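Local coordinates for protein alpha-ketoglutarate-dependent non-heme iron oxygenase EasH (Aspergillus japonicus, PDB 5M0T) that probably catalyses an iron(II)- and 2-oxoglutarate-dependent oxidation in the biosynthesis of the ergot alkaloid cycloclavine, at residues 131-136 with 207-212; 153-158 with 225-230; 120-125 with 213-218. All blocks are in the same frame, centred on the assembly; numbering follows the deposited sequence.

Contact 1: 131-136 with 207-212. With FE2 (Fe (II) ion), chain C; AKG (2-oxoglutaric acid), chain D.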
loop_
_atom_site.group_PDB
_atom_site.type_symbol
_atom_site.label_atom_id
_atom_site.label_comp_id
_atom_site.label_asym_id
_atom_site.label_seq_id
_atom_site.Cartn_x
_atom_site.Cartn_y
_atom_site.Cartn_z
ATOM N N LEU A 131 -23.626 10.584 0.662
ATOM C CA LEU A 131 -23.261 9.552 -0.293
ATOM C C LEU A 131 -21.838 9.776 -0.772
ATOM O O LEU A 131 -21.471 10.878 -1.079
ATOM C CB LEU A 131 -24.221 9.523 -1.484
ATOM C CG LEU A 131 -25.698 9.219 -1.214
ATOM C CD1 LEU A 131 -26.487 9.293 -2.506
ATOM C CD2 LEU A 131 -25.907 7.873 -0.546
ATOM N N HIS A 132 -21.050 8.708 -0.821
ATOM C CA HIS A 132 -19.637 8.782 -1.181
ATOM C C HIS A 132 -19.209 7.466 -1.858
ATOM O O HIS A 132 -19.902 6.455 -1.753
ATOM C CB HIS A 132 -18.795 9.025 0.094
ATOM C CG HIS A 132 -18.928 7.939 1.130
ATOM N ND1 HIS A 132 -19.929 7.928 2.077
ATOM C CD2 HIS A 132 -18.208 6.807 1.338
ATOM C CE1 HIS A 132 -19.808 6.847 2.832
ATOM N NE2 HIS A 132 -18.790 6.131 2.388
ATOM N N ARG A 133 -18.070 7.492 -2.538
ATOM C CA ARG A 133 -17.461 6.288 -3.097
ATOM C C ARG A 133 -16.297 5.919 -2.207
ATOM O O ARG A 133 -15.517 6.793 -1.801
ATOM C CB ARG A 133 -16.976 6.542 -4.523
ATOM C CG ARG A 133 -18.121 6.760 -5.492
ATOM C CD ARG A 133 -17.647 6.812 -6.926
ATOM N NE ARG A 133 -18.785 6.888 -7.829
ATOM C CZ ARG A 133 -19.425 8.007 -8.171
ATOM N NH1 ARG A 133 -19.056 9.201 -7.679
ATOM N NH2 ARG A 133 -20.460 7.926 -9.013
ATOM N N GLU A 134 -16.177 4.632 -1.901
ATOM C CA GLU A 134 -15.176 4.176 -0.945
ATOM C C GLU A 134 -13.746 4.359 -1.483
ATOM O O GLU A 134 -12.830 4.577 -0.689
ATOM C CB GLU A 134 -15.437 2.727 -0.506
ATOM C CG GLU A 134 -15.252 2.505 1.005
ATOM C CD GLU A 134 -16.467 2.903 1.859
ATOM O OE1 GLU A 134 -16.722 4.109 2.077
ATOM O OE2 GLU A 134 -17.185 1.992 2.339
ATOM N N HIS A 135 -13.561 4.332 -2.810
ATOM C CA HIS A 135 -12.225 4.505 -3.404
ATOM C C HIS A 135 -11.635 5.914 -3.270
ATOM O O HIS A 135 -10.468 6.126 -3.584
ATOM C CB HIS A 135 -12.173 3.970 -4.857
ATOM C CG HIS A 135 -12.621 4.927 -5.922
ATOM N ND1 HIS A 135 -12.472 4.641 -7.263
ATOM C CD2 HIS A 135 -13.171 6.167 -5.866
ATOM C CE1 HIS A 135 -12.910 5.662 -7.978
ATOM N NE2 HIS A 135 -13.341 6.596 -7.154
ATOM N N ASP A 136 -12.426 6.880 -2.805
ATOM C CA ASP A 136 -11.900 8.231 -2.559
ATOM C C ASP A 136 -10.955 8.317 -1.353
ATOM O O ASP A 136 -10.365 9.347 -1.122
ATOM C CB ASP A 136 -13.043 9.258 -2.485
ATOM C CG ASP A 136 -13.702 9.507 -3.843
ATOM O OD1 ASP A 136 -12.975 9.665 -4.847
ATOM O OD2 ASP A 136 -14.942 9.576 -3.917
ATOM N N LYS A 207 -16.399 2.003 -6.248
ATOM C CA LYS A 207 -16.854 2.952 -7.240
ATOM C C LYS A 207 -18.328 3.269 -7.136
ATOM O O LYS A 207 -18.806 4.106 -7.858
ATOM C CB LYS A 207 -16.534 2.413 -8.630
ATOM C CG LYS A 207 -15.046 2.270 -8.841
ATOM C CD LYS A 207 -14.730 1.655 -10.184
ATOM C CE LYS A 207 -14.345 2.656 -11.212
ATOM N NZ LYS A 207 -13.723 1.974 -12.374
ATOM N N THR A 208 -19.035 2.617 -6.222
ATOM C CA THR A 208 -20.471 2.761 -6.097
ATOM C C THR A 208 -20.812 3.721 -4.959
ATOM O O THR A 208 -20.316 3.565 -3.839
ATOM C CB THR A 208 -21.105 1.386 -5.847
ATOM O OG1 THR A 208 -20.776 0.502 -6.944
ATOM C CG2 THR A 208 -22.611 1.482 -5.699
ATOM N N LEU A 209 -21.669 4.701 -5.262
ATOM C CA LEU A 209 -22.128 5.689 -4.288
ATOM C C LEU A 209 -22.996 5.025 -3.236
ATOM O O LEU A 209 -23.913 4.289 -3.564
ATOM C CB LEU A 209 -22.928 6.822 -4.942
ATOM C CG LEU A 209 -22.112 7.866 -5.703
ATOM C CD1 LEU A 209 -23.025 8.714 -6.580
ATOM C CD2 LEU A 209 -21.292 8.754 -4.757
ATOM N N HIS A 210 -22.673 5.277 -1.980
ATOM C CA HIS A 210 -23.369 4.687 -0.861
ATOM C C HIS A 210 -23.190 5.562 0.386
ATOM O O HIS A 210 -22.337 6.442 0.411
ATOM C CB HIS A 210 -22.783 3.303 -0.571
ATOM C CG HIS A 210 -21.417 3.373 0.015
ATOM N ND1 HIS A 210 -20.283 3.499 -0.752
ATOM C CD2 HIS A 210 -21.012 3.429 1.302
ATOM C CE1 HIS A 210 -19.231 3.603 0.042
ATOM N NE2 HIS A 210 -19.648 3.585 1.297
ATOM N N GLY A 211 -23.975 5.293 1.418
ATOM C CA GLY A 211 -23.761 5.901 2.734
ATOM C C GLY A 211 -24.734 5.356 3.768
ATOM O O GLY A 211 -25.828 4.909 3.423
ATOM N N ALA A 212 -24.318 5.358 5.033
ATOM C CA ALA A 212 -25.163 4.925 6.149
ATOM C C ALA A 212 -26.387 5.811 6.192
ATOM O O ALA A 212 -26.274 7.017 6.002
ATOM C CB ALA A 212 -24.411 5.002 7.472
HETATM FE FE FE2 C . -18.624 4.238 2.749
HETATM C C1 AKG D . -18.302 4.163 5.312
HETATM O O1 AKG D . -17.465 4.305 4.422
HETATM O O2 AKG D . -18.118 4.515 6.562
HETATM C C2 AKG D . -19.683 3.537 5.072
HETATM O O5 AKG D . -20.126 3.555 3.939
HETATM C C3 AKG D . -20.450 2.893 6.198
HETATM C C4 AKG D . -21.849 2.468 5.784
HETATM C C5 AKG D . -22.662 1.848 6.887
HETATM O O3 AKG D . -22.018 1.549 7.991
HETATM O O4 AKG D . -23.844 1.633 6.747
HETATM O O HOH W 1 -18.025 2.796 -2.832
#

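Contact 2: 153-158 with 225-230. With AKG (2-oxoglutaric acid), chain D.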
loop_
_atom_site.group_PDB
_atom_site.type_symbol
_atom_site.label_atom_id
_atom_site.label_comp_id
_atom_site.label_asym_id
_atom_site.label_seq_id
_atom_site.Cartn_x
_atom_site.Cartn_y
_atom_site.Cartn_z
ATOM N N LEU A 153 -13.508 -3.613 -2.393
ATOM C CA LEU A 153 -14.733 -4.393 -2.393
ATOM C C LEU A 153 -15.226 -4.461 -0.953
ATOM O O LEU A 153 -14.525 -5.012 -0.103
ATOM C CB LEU A 153 -14.471 -5.813 -2.912
ATOM C CG LEU A 153 -15.700 -6.698 -3.130
ATOM C CD1 LEU A 153 -16.806 -5.979 -3.908
ATOM C CD2 LEU A 153 -15.277 -7.979 -3.841
ATOM N N ASN A 154 -16.422 -3.918 -0.698
ATOM C CA ASN A 154 -17.008 -3.858 0.650
ATOM C C ASN A 154 -18.098 -4.901 0.859
ATOM O O ASN A 154 -19.150 -4.833 0.240
ATOM C CB ASN A 154 -17.596 -2.467 0.919
ATOM C CG ASN A 154 -17.893 -2.226 2.395
ATOM O OD1 ASN A 154 -18.186 -3.156 3.161
ATOM N ND2 ASN A 154 -17.805 -0.967 2.806
ATOM N N PHE A 155 -17.848 -5.848 1.758
ATOM C CA PHE A 155 -18.861 -6.804 2.191
ATOM C C PHE A 155 -19.453 -6.234 3.458
ATOM O O PHE A 155 -18.845 -6.355 4.509
ATOM C CB PHE A 155 -18.240 -8.169 2.502
ATOM C CG PHE A 155 -17.612 -8.850 1.313
ATOM C CD1 PHE A 155 -16.349 -8.481 0.874
ATOM C CD2 PHE A 155 -18.254 -9.915 0.681
ATOM C CE1 PHE A 155 -15.757 -9.121 -0.203
ATOM C CE2 PHE A 155 -17.668 -10.560 -0.403
ATOM C CZ PHE A 155 -16.420 -10.168 -0.841
ATOM N N LEU A 156 -20.621 -5.601 3.371
ATOM C CA LEU A 156 -21.212 -4.934 4.526
ATOM C C LEU A 156 -22.350 -5.768 5.085
ATOM O O LEU A 156 -23.454 -5.776 4.545
ATOM C CB LEU A 156 -21.668 -3.514 4.170
ATOM C CG LEU A 156 -21.870 -2.577 5.391
ATOM C CD1 LEU A 156 -21.868 -1.102 4.990
ATOM C CD2 LEU A 156 -23.143 -2.891 6.169
ATOM N N THR A 157 -22.085 -6.451 6.188
ATOM C CA THR A 157 -23.024 -7.404 6.740
ATOM C C THR A 157 -23.907 -6.749 7.803
ATOM O O THR A 157 -23.420 -6.026 8.670
ATOM C CB THR A 157 -22.267 -8.596 7.360
ATOM O OG1 THR A 157 -21.344 -9.124 6.406
ATOM C CG2 THR A 157 -23.226 -9.671 7.815
ATOM N N ALA A 158 -25.204 -7.036 7.736
ATOM C CA ALA A 158 -26.150 -6.629 8.758
ATOM C C ALA A 158 -26.021 -7.552 9.982
ATOM O O ALA A 158 -26.165 -8.766 9.873
ATOM C CB ALA A 158 -27.568 -6.650 8.205
ATOM N N PHE A 225 -21.563 -4.195 9.625
ATOM C CA PHE A 225 -20.228 -4.802 9.663
ATOM C C PHE A 225 -19.557 -4.670 8.301
ATOM O O PHE A 225 -19.615 -5.599 7.499
ATOM C CB PHE A 225 -20.393 -6.265 10.104
ATOM C CG PHE A 225 -19.148 -7.098 10.046
ATOM C CD1 PHE A 225 -17.886 -6.568 10.254
ATOM C CD2 PHE A 225 -19.257 -8.462 9.821
ATOM C CE1 PHE A 225 -16.763 -7.371 10.202
ATOM C CE2 PHE A 225 -18.139 -9.264 9.768
ATOM C CZ PHE A 225 -16.890 -8.719 9.958
ATOM N N PRO A 226 -18.977 -3.490 8.003
ATOM C CA PRO A 226 -18.206 -3.337 6.773
ATOM C C PRO A 226 -16.909 -4.118 6.825
ATOM O O PRO A 226 -16.186 -4.038 7.802
ATOM C CB PRO A 226 -17.901 -1.831 6.719
ATOM C CG PRO A 226 -18.066 -1.364 8.128
ATOM C CD PRO A 226 -19.228 -2.174 8.623
ATOM N N LEU A 227 -16.630 -4.872 5.774
ATOM C CA LEU A 227 -15.383 -5.580 5.641
ATOM C C LEU A 227 -14.885 -5.258 4.245
ATOM O O LEU A 227 -15.488 -5.678 3.245
ATOM C CB LEU A 227 -15.633 -7.081 5.853
ATOM C CG LEU A 227 -14.463 -8.058 5.888
ATOM C CD1 LEU A 227 -15.000 -9.422 6.313
ATOM C CD2 LEU A 227 -13.756 -8.170 4.538
ATOM N N ILE A 228 -13.791 -4.503 4.168
ATOM C CA ILE A 228 -13.331 -3.974 2.886
ATOM C C ILE A 228 -12.033 -4.645 2.459
ATOM O O ILE A 228 -11.006 -4.530 3.136
ATOM C CB ILE A 228 -13.193 -2.443 2.922
ATOM C CG1 ILE A 228 -14.416 -1.817 3.608
ATOM C CG2 ILE A 228 -13.029 -1.899 1.518
ATOM C CD1 ILE A 228 -14.385 -0.302 3.718
ATOM N N MET A 229 -12.097 -5.358 1.333
ATOM C CA MET A 229 -10.907 -5.925 0.687
ATOM C C MET A 229 -10.413 -4.953 -0.366
ATOM O O MET A 229 -11.188 -4.209 -0.962
ATOM C CB MET A 229 -11.219 -7.278 0.036
ATOM C CG MET A 229 -11.837 -8.284 0.987
ATOM S SD MET A 229 -10.851 -8.600 2.453
ATOM C CE MET A 229 -9.405 -9.377 1.746
ATOM N N GLN A 230 -9.112 -5.005 -0.613
ATOM C CA GLN A 230 -8.449 -4.036 -1.460
ATOM C C GLN A 230 -7.339 -4.656 -2.293
ATOM O O GLN A 230 -6.676 -5.588 -1.859
ATOM C CB GLN A 230 -7.893 -2.949 -0.546
ATOM C CG GLN A 230 -6.980 -1.910 -1.160
ATOM C CD GLN A 230 -6.800 -0.739 -0.207
ATOM O OE1 GLN A 230 -7.756 -0.041 0.119
ATOM N NE2 GLN A 230 -5.592 -0.562 0.283
HETATM C C1 AKG D . -18.302 4.163 5.312
HETATM O O1 AKG D . -17.465 4.305 4.422
HETATM O O2 AKG D . -18.118 4.515 6.562
HETATM C C2 AKG D . -19.683 3.537 5.072
HETATM O O5 AKG D . -20.126 3.555 3.939
HETATM C C3 AKG D . -20.450 2.893 6.198
HETATM C C4 AKG D . -21.849 2.468 5.784
HETATM C C5 AKG D . -22.662 1.848 6.887
HETATM O O3 AKG D . -22.018 1.549 7.991
HETATM O O4 AKG D . -23.844 1.633 6.747
#

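Contact 3: 120-125 with 213-218. With AKG (2-oxoglutaric acid), chain D.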
loop_
_atom_site.group_PDB
_atom_site.type_symbol
_atom_site.label_atom_id
_atom_site.label_comp_id
_atom_site.label_asym_id
_atom_site.label_seq_id
_atom_site.Cartn_x
_atom_site.Cartn_y
_atom_site.Cartn_z
ATOM N N LEU A 120 -19.972 -0.974 12.907
ATOM C CA LEU A 120 -20.497 0.390 12.954
ATOM C C LEU A 120 -21.939 0.395 13.465
ATOM O O LEU A 120 -22.852 -0.017 12.750
ATOM C CB LEU A 120 -20.416 1.056 11.574
ATOM C CG LEU A 120 -19.032 1.259 10.919
ATOM C CD1 LEU A 120 -19.191 1.987 9.586
ATOM C CD2 LEU A 120 -18.036 2.007 11.803
ATOM N N GLU A 121 -22.131 0.880 14.690
ATOM C CA GLU A 121 -23.440 0.924 15.338
ATOM C C GLU A 121 -23.980 2.384 15.363
ATOM O O GLU A 121 -23.341 3.280 15.932
ATOM C CB GLU A 121 -23.319 0.343 16.758
ATOM C CG GLU A 121 -24.510 -0.484 17.224
ATOM C CD GLU A 121 -24.241 -1.234 18.523
ATOM O OE1 GLU A 121 -24.175 -0.554 19.578
ATOM O OE2 GLU A 121 -24.102 -2.486 18.499
ATOM N N THR A 122 -25.129 2.618 14.741
ATOM C CA THR A 122 -25.741 3.956 14.722
ATOM C C THR A 122 -26.859 4.006 15.762
ATOM O O THR A 122 -27.706 3.123 15.813
ATOM C CB THR A 122 -26.293 4.335 13.332
ATOM O OG1 THR A 122 -27.334 3.427 12.952
ATOM C CG2 THR A 122 -25.196 4.267 12.277
ATOM N N GLU A 123 -26.833 5.030 16.596
ATOM C CA GLU A 123 -27.820 5.196 17.665
ATOM C C GLU A 123 -29.107 5.852 17.137
ATOM O O GLU A 123 -29.121 6.400 16.044
ATOM C CB GLU A 123 -27.208 6.028 18.799
ATOM C CG GLU A 123 -25.967 5.383 19.422
ATOM C CD GLU A 123 -25.306 6.248 20.486
ATOM O OE1 GLU A 123 -25.500 7.485 20.464
ATOM O OE2 GLU A 123 -24.605 5.685 21.360
ATOM N N PRO A 124 -30.198 5.793 17.910
ATOM C CA PRO A 124 -31.388 6.565 17.566
ATOM C C PRO A 124 -31.072 8.055 17.379
ATOM O O PRO A 124 -30.344 8.642 18.187
ATOM C CB PRO A 124 -32.275 6.369 18.791
ATOM C CG PRO A 124 -31.889 5.030 19.303
ATOM C CD PRO A 124 -30.418 4.972 19.114
ATOM N N GLY A 125 -31.588 8.639 16.302
ATOM C CA GLY A 125 -31.331 10.038 15.965
ATOM C C GLY A 125 -30.137 10.307 15.052
ATOM O O GLY A 125 -29.973 11.449 14.596
ATOM N N GLY A 213 -27.544 5.210 6.428
ATOM C CA GLY A 213 -28.816 5.921 6.415
ATOM C C GLY A 213 -29.092 6.628 7.731
ATOM O O GLY A 213 -28.386 6.420 8.720
ATOM N N LYS A 214 -30.127 7.469 7.711
ATOM C CA LYS A 214 -30.649 8.123 8.900
ATOM C C LYS A 214 -31.361 7.082 9.782
ATOM O O LYS A 214 -32.185 6.311 9.283
ATOM C CB LYS A 214 -31.639 9.238 8.498
ATOM C CG LYS A 214 -31.804 10.380 9.503
ATOM C CD LYS A 214 -33.167 10.491 10.168
ATOM C CE LYS A 214 -33.306 11.812 10.928
ATOM N NZ LYS A 214 -32.458 11.910 12.158
ATOM N N ASN A 215 -31.031 7.054 11.073
ATOM C CA ASN A 215 -31.725 6.201 12.052
ATOM C C ASN A 215 -32.878 7.000 12.690
ATOM O O ASN A 215 -32.667 7.684 13.658
ATOM C CB ASN A 215 -30.728 5.682 13.117
ATOM C CG ASN A 215 -31.317 4.610 14.034
ATOM O OD1 ASN A 215 -32.515 4.566 14.276
ATOM N ND2 ASN A 215 -30.453 3.741 14.566
ATOM N N ASN A 216 -34.080 6.873 12.130
ATOM C CA ASN A 216 -35.311 7.536 12.614
ATOM C C ASN A 216 -36.032 6.837 13.768
ATOM O O ASN A 216 -37.122 7.283 14.139
ATOM C CB ASN A 216 -36.356 7.618 11.476
ATOM C CG ASN A 216 -36.095 8.730 10.504
ATOM O OD1 ASN A 216 -36.080 9.889 10.907
ATOM N ND2 ASN A 216 -35.980 8.397 9.212
ATOM N N THR A 217 -35.492 5.755 14.319
ATOM C CA THR A 217 -36.161 5.064 15.436
ATOM C C THR A 217 -35.849 5.779 16.731
ATOM O O THR A 217 -34.941 6.596 16.768
ATOM C CB THR A 217 -35.720 3.603 15.595
ATOM O OG1 THR A 217 -34.366 3.550 16.064
ATOM C CG2 THR A 217 -35.858 2.841 14.254
ATOM N N THR A 218 -36.607 5.457 17.779
ATOM C CA THR A 218 -36.391 5.993 19.117
ATOM C C THR A 218 -35.519 5.093 19.983
ATOM O O THR A 218 -34.928 5.568 20.947
ATOM C CB THR A 218 -37.748 6.175 19.828
ATOM O OG1 THR A 218 -38.586 7.022 19.043
ATOM C CG2 THR A 218 -37.599 6.792 21.231
HETATM C C1 AKG D . -18.302 4.163 5.312
HETATM O O1 AKG D . -17.465 4.305 4.422
HETATM O O2 AKG D . -18.118 4.515 6.562
HETATM C C2 AKG D . -19.683 3.537 5.072
HETATM O O5 AKG D . -20.126 3.555 3.939
HETATM C C3 AKG D . -20.450 2.893 6.198
HETATM C C4 AKG D . -21.849 2.468 5.784
HETATM C C5 AKG D . -22.662 1.848 6.887
HETATM O O3 AKG D . -22.018 1.549 7.991
HETATM O O4 AKG D . -23.844 1.633 6.747
HETATM O O HOH W 2 -27.759 4.525 10.505
#

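Contact 1: 131-136 with 207-212
H132 and H210 pair across the two segments as a single antiparallel bridge, their backbones joined by two hydrogen bonds: H132 N to H210 O (2.9 Å) and H210 N to H132 O (3.0 Å). Both imidazoles rise on the same side of this bridge, CG in each case lying between the backbone N and the carbonyl carbon (chi1 60° and 71°), and their NE2 atoms converge on the iron(II) ion. E134 OE1 comes in from a third direction and binds the metal at 2.0 Å, its carboxylate plane turned almost perpendicular to the H210 ring. This is the two-histidine, one-carboxylate facial triad of the HxE...H type, held on the cupin-like double-stranded beta-helix of the PhyH family; 2-oxoglutarate completes the observed ligands through O1 and O5. A second shell fixes the H210 ring: ND1 donates to T208 O (3.1 Å) nearly straight, at 177° and in the ring plane. T208 O also accepts from a water that takes the E134 N-H, so one carbonyl steadies two metal-binding residues. H132 ND1 is held in turn by E130 O.

Away from the iron the packing changes character. The extended chain of R133 brings NE to K207 O (2.8 Å), the oxygen in the guanidinium plane but NE above the carbonyl plane, while L209 CG lies over the centre of one guanidinium face; a long chain with a flat tip can bond a carbonyl and still pack on leucine. Beyond this, the fit is looser: H135 ND1 merely rests against K207 CG at 3.8 Å, and the lysine chain runs away from 131-136, its NZ hydrogen-bonding R146 O and S148 O.

Contact 2: 153-158 with 225-230
N154 and I228 sit opposite each other as a non-hydrogen-bonded pair in two antiparallel strands, flanked by the hydrogen-bonded pairs L153-M229 and F155-L227; T157-F225 is a third, in which F225 N to T157 O is a weak bond. The strand directions differ by 163°, and side chains alternate between a face bearing N154, L156, P226 and I228 and one bearing L153, F155, T157, F225, L227 and M229.

I228 shows how a beta-branched residue fits such a strand. Its CB lies 4.2 Å from L153 O, and CG2 comes closer to the same oxygen, 3.8 Å. CG1, anti to the carbonyl carbon (chi1 -45°), meets N154 ND2 at 3.6 Å, and the terminal CD1 touches the same nitrogen, so the aliphatic branch lies against the amide. The amide's other end, OD1, rests near P226 CA. N154 suits this place because ND2 can also make a weak hydrogen bond to E134 OE2, linking the sheet to the iron site. L156, by contrast, is purely apolar: its CG packs on P226 CA, and CD1 reaches C5 of 2-oxoglutarate at 3.6 Å, making it part of the wall of the cosubstrate pocket.

On the other face F155 CE1 approaches M229 CG at 4.2 Å, and F225 lies side by side with T157. The pair belongs to the major sheet of the double-stranded beta-helix: strand 201-205 flanks 152-158, strand 112-122 flanks 222-231, and helix 95-105 packs against L153, F155 and M229.

Contact 3: 120-125 with 213-218
T122 and N215 bring the end of strand 112-122 against the loop that leads into strand 222-231, and the loop begins its approach through a single bound water. G213 O accepts from this water, which also hydrogen-bonds T122 OG1 (2.7 Å); the threonine hydroxyl is turned to it by chi1 of 62°, between the backbone N and the carbonyl carbon. K214 starts out away from the other segment, but its bent chain brings NZ back to 3.5 Å from G125 O, at an exposed edge.

N215 then does most of the work. Its CG is anti to the backbone N (chi1 -171°) and lies near E123 O; from there ND2 makes a weak hydrogen bond to T122 O (3.1 Å) and is bonded also to F220 O. OD1 faces the other way along its own loop, accepting T217 N (3.2 Å), an Asx turn, and T217 OG1 (2.8 Å), the latter on a lone pair. Asparagine suits this position because one flat group both donates and accepts, and two bonds on the oxygen, with one good and one weak bond on the nitrogen, would limit its rotation. The main chain adds its share: N215 O takes the N-H of G125 at 3.0 Å, nearly along the C=O axis. G125 has a positive phi of 91°, a conformation easiest for glycine.

T217 O next lies 3.4 Å from P124 CB, and T218 O meets P124 CG, so CB and CG of the proline ring lie against two carbonyl oxygens.

Within the 120-125 segment, L120 CD1 touches 2-oxoglutarate, and both T122 and N215 touch R222, which binds the same ligand. The Asx turn at N215 thus ties the loop before strand 222-231 to the end of strand 112-122, its neighbour in the major sheet of the double-stranded beta-helix, beside the 2-oxoglutarate pocket.

How the contacts relate
From the N terminus, the chain passes 120-125, 131-136 and 153-158 before their partners return in the order 207-212, 213-218 and 225-230. Contact 1 closes the loop from 131 to 212 and is nested inside the larger loop closed by contact 3. Contact 2 opens within both and closes after both, so it crosses each of them. Strand 222-231 is the common thread: it neighbours 152-158 in contact 2 and 112-122, whose end enters contact 3; P226 of contact 2 packs on L120 of that strand. Contact 1 supplies the protein ligands of the iron, and all three contacts touch 2-oxoglutarate, thereby tying the metal-binding segments, the major sheet and its rim around one pocket.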